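Local coordinates for protein pheromone from Euplotes raikovi Er-13 (Euplotes raikovi, PDB 6E6N) that probably acts as a secreted mating signal between ciliate cells, as a small three-helix pheromone cross-linked by three disulfides, at residues 11-16 with 29-34. Residues are numbered along the deposited sequence; the frame is centred on the assembly and turned at random.
Sequences TNEEGC and GCLMYI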
loop_
_atom_site.group_PDB
_atom_site.type_symbol
_atom_site.label_atom_id
_atom_site.label_comp_id
_atom_site.label_asym_id
_atom_site.label_seq_id
_atom_site.Cartn_x
_atom_site.Cartn_y
_atom_site.Cartn_z
ATOM N N THR A 11 -0.433 -6.364 -2.860
ATOM C CA THR A 11 -0.345 -5.617 -4.117
ATOM C C THR A 11 1.070 -5.266 -4.400
ATOM O O THR A 11 1.985 -5.537 -3.636
ATOM C CB THR A 11 -1.257 -4.366 -4.002
ATOM O OG1 THR A 11 -1.474 -3.782 -5.294
ATOM C CG2 THR A 11 -0.621 -3.273 -3.111
ATOM N N ASN A 12 1.288 -4.701 -5.586
ATOM C CA ASN A 12 2.615 -4.271 -5.970
ATOM C C ASN A 12 2.753 -2.768 -5.710
ATOM O O ASN A 12 1.853 -2.098 -5.144
ATOM C CB ASN A 12 2.917 -4.656 -7.407
ATOM C CG ASN A 12 1.967 -4.087 -8.415
ATOM O OD1 ASN A 12 1.201 -3.169 -8.133
ATOM N ND2 ASN A 12 1.980 -4.682 -9.628
ATOM N N GLU A 13 3.843 -2.191 -6.107
ATOM C CA GLU A 13 4.139 -0.825 -5.738
ATOM C C GLU A 13 3.203 0.193 -6.382
ATOM O O GLU A 13 2.696 1.097 -5.696
ATOM C CB GLU A 13 5.569 -0.462 -6.109
ATOM C CG GLU A 13 6.617 -1.210 -5.281
ATOM C CD GLU A 13 6.858 -2.665 -5.678
ATOM O OE1 GLU A 13 6.335 -3.177 -6.688
ATOM O OE2 GLU A 13 7.555 -3.296 -4.885
ATOM N N GLU A 14 2.882 -0.005 -7.650
ATOM C CA GLU A 14 1.852 0.771 -8.332
ATOM C C GLU A 14 0.480 0.590 -7.686
ATOM O O GLU A 14 -0.312 1.523 -7.666
ATOM C CB GLU A 14 1.802 0.427 -9.812
ATOM C CG GLU A 14 3.179 0.268 -10.468
ATOM C CD GLU A 14 3.669 -1.212 -10.589
ATOM O OE1 GLU A 14 4.279 -1.788 -9.607
ATOM O OE2 GLU A 14 3.476 -1.777 -11.726
ATOM N N GLY A 15 0.219 -0.603 -7.171
ATOM C CA GLY A 15 -1.003 -0.832 -6.497
ATOM C C GLY A 15 -1.129 -0.050 -5.215
ATOM O O GLY A 15 -2.182 0.450 -4.876
ATOM N N CYS A 16 -0.041 0.026 -4.455
ATOM C CA CYS A 16 -0.047 0.876 -3.291
ATOM C C CYS A 16 -0.300 2.331 -3.666
ATOM O O CYS A 16 -1.077 3.044 -3.006
ATOM C CB CYS A 16 1.257 0.818 -2.485
ATOM S SG CYS A 16 1.571 -0.665 -1.524
ATOM N N GLY A 29 3.162 3.605 4.152
ATOM C CA GLY A 29 2.855 2.390 4.974
ATOM C C GLY A 29 2.616 1.155 4.141
ATOM O O GLY A 29 3.059 0.054 4.485
ATOM N N CYS A 30 1.904 1.355 3.042
ATOM C CA CYS A 30 1.630 0.260 2.172
ATOM C C CYS A 30 2.900 -0.308 1.552
ATOM O O CYS A 30 3.103 -1.524 1.542
ATOM C CB CYS A 30 0.644 0.696 1.115
ATOM S SG CYS A 30 0.064 -0.580 -0.079
ATOM N N LEU A 31 3.784 0.583 1.077
ATOM C CA LEU A 31 5.055 0.150 0.503
ATOM C C LEU A 31 5.952 -0.582 1.508
ATOM O O LEU A 31 6.471 -1.667 1.217
ATOM C CB LEU A 31 5.755 1.354 -0.088
ATOM C CG LEU A 31 5.108 1.983 -1.357
ATOM C CD1 LEU A 31 5.803 3.307 -1.644
ATOM C CD2 LEU A 31 5.189 1.009 -2.538
ATOM N N MET A 32 6.065 -0.011 2.710
ATOM C CA MET A 32 6.829 -0.633 3.809
ATOM C C MET A 32 6.269 -2.040 4.064
ATOM O O MET A 32 6.983 -2.999 4.181
ATOM C CB MET A 32 6.732 0.202 5.092
ATOM C CG MET A 32 7.217 1.644 5.036
ATOM S SD MET A 32 8.969 1.771 5.291
ATOM C CE MET A 32 9.344 0.205 6.032
ATOM N N TYR A 33 4.942 -2.143 4.137
ATOM C CA TYR A 33 4.292 -3.428 4.379
ATOM C C TYR A 33 4.612 -4.436 3.324
ATOM O O TYR A 33 5.005 -5.575 3.651
ATOM C CB TYR A 33 2.791 -3.270 4.541
ATOM C CG TYR A 33 2.125 -4.608 4.903
ATOM C CD1 TYR A 33 2.142 -5.059 6.200
ATOM C CD2 TYR A 33 1.618 -5.439 3.934
ATOM C CE1 TYR A 33 1.641 -6.313 6.546
ATOM C CE2 TYR A 33 1.081 -6.699 4.276
ATOM C CZ TYR A 33 1.098 -7.113 5.605
ATOM O OH TYR A 33 0.614 -8.348 5.951
ATOM N N ILE A 34 4.419 -4.089 2.053
ATOM C CA ILE A 34 4.635 -5.091 0.994
ATOM C C ILE A 34 6.099 -5.465 0.818
ATOM O O ILE A 34 6.428 -6.595 0.496
ATOM C CB ILE A 34 3.993 -4.735 -0.366
ATOM C CG1 ILE A 34 4.690 -3.531 -1.033
ATOM C CG2 ILE A 34 2.510 -4.554 -0.208
ATOM C CD1 ILE A 34 4.216 -3.270 -2.466
#
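The CB of Cys30 is directed toward helix 13-20, and its SG is joined to Cys16 SG by a disulfide. The two SG atoms lie 2.1 Å apart, with a torsion of -76° about the S-S bond. Cys30 SG is anti to its backbone N, whereas Cys16 SG lies beside its own N. Thr11 CG2 approaches the bridge from the turn before the helix and comes within 4.1 Å of Cys30 SG. Leu31 leaves its helix to one side, but with CG beside the backbone N (chi1 -69°) its CD2 comes back toward helix 13-20. Leu31 CD2 meets Glu13 CG at 3.8 Å, the two chains crossing at about a right angle. It also touches Cys16 CB. Ile34 reaches across at the other end. Its CG1 takes the crowded place between N and carbonyl carbon (chi1 69°), and CD1 lies anti to CA, so the chain is extended. Ile34 CD1 sits against the turn that leads into helix 13-20, 3.4 Å from Thr11 O. Ile34 CD1 is also 3.8 Å from Cys16 SG. Asn12 caps the helix start beside this methyl: its OD1 accepts from Gly15 N at 2.9 Å, nearly along the C=O axis. No hydrogen bond links the two segments; the disulfide and apolar contacts join them. Just past Ile34, Trp35 NE1 donates to Glu13 OE2, a polar tie between the same helices. Helix 2-8 packs beside both segments, its Ala6 against Thr11 and its Cys3 and Ala7 against Cys30, and completes the disulfide-linked three-helix bundle of the Euplotes pheromones.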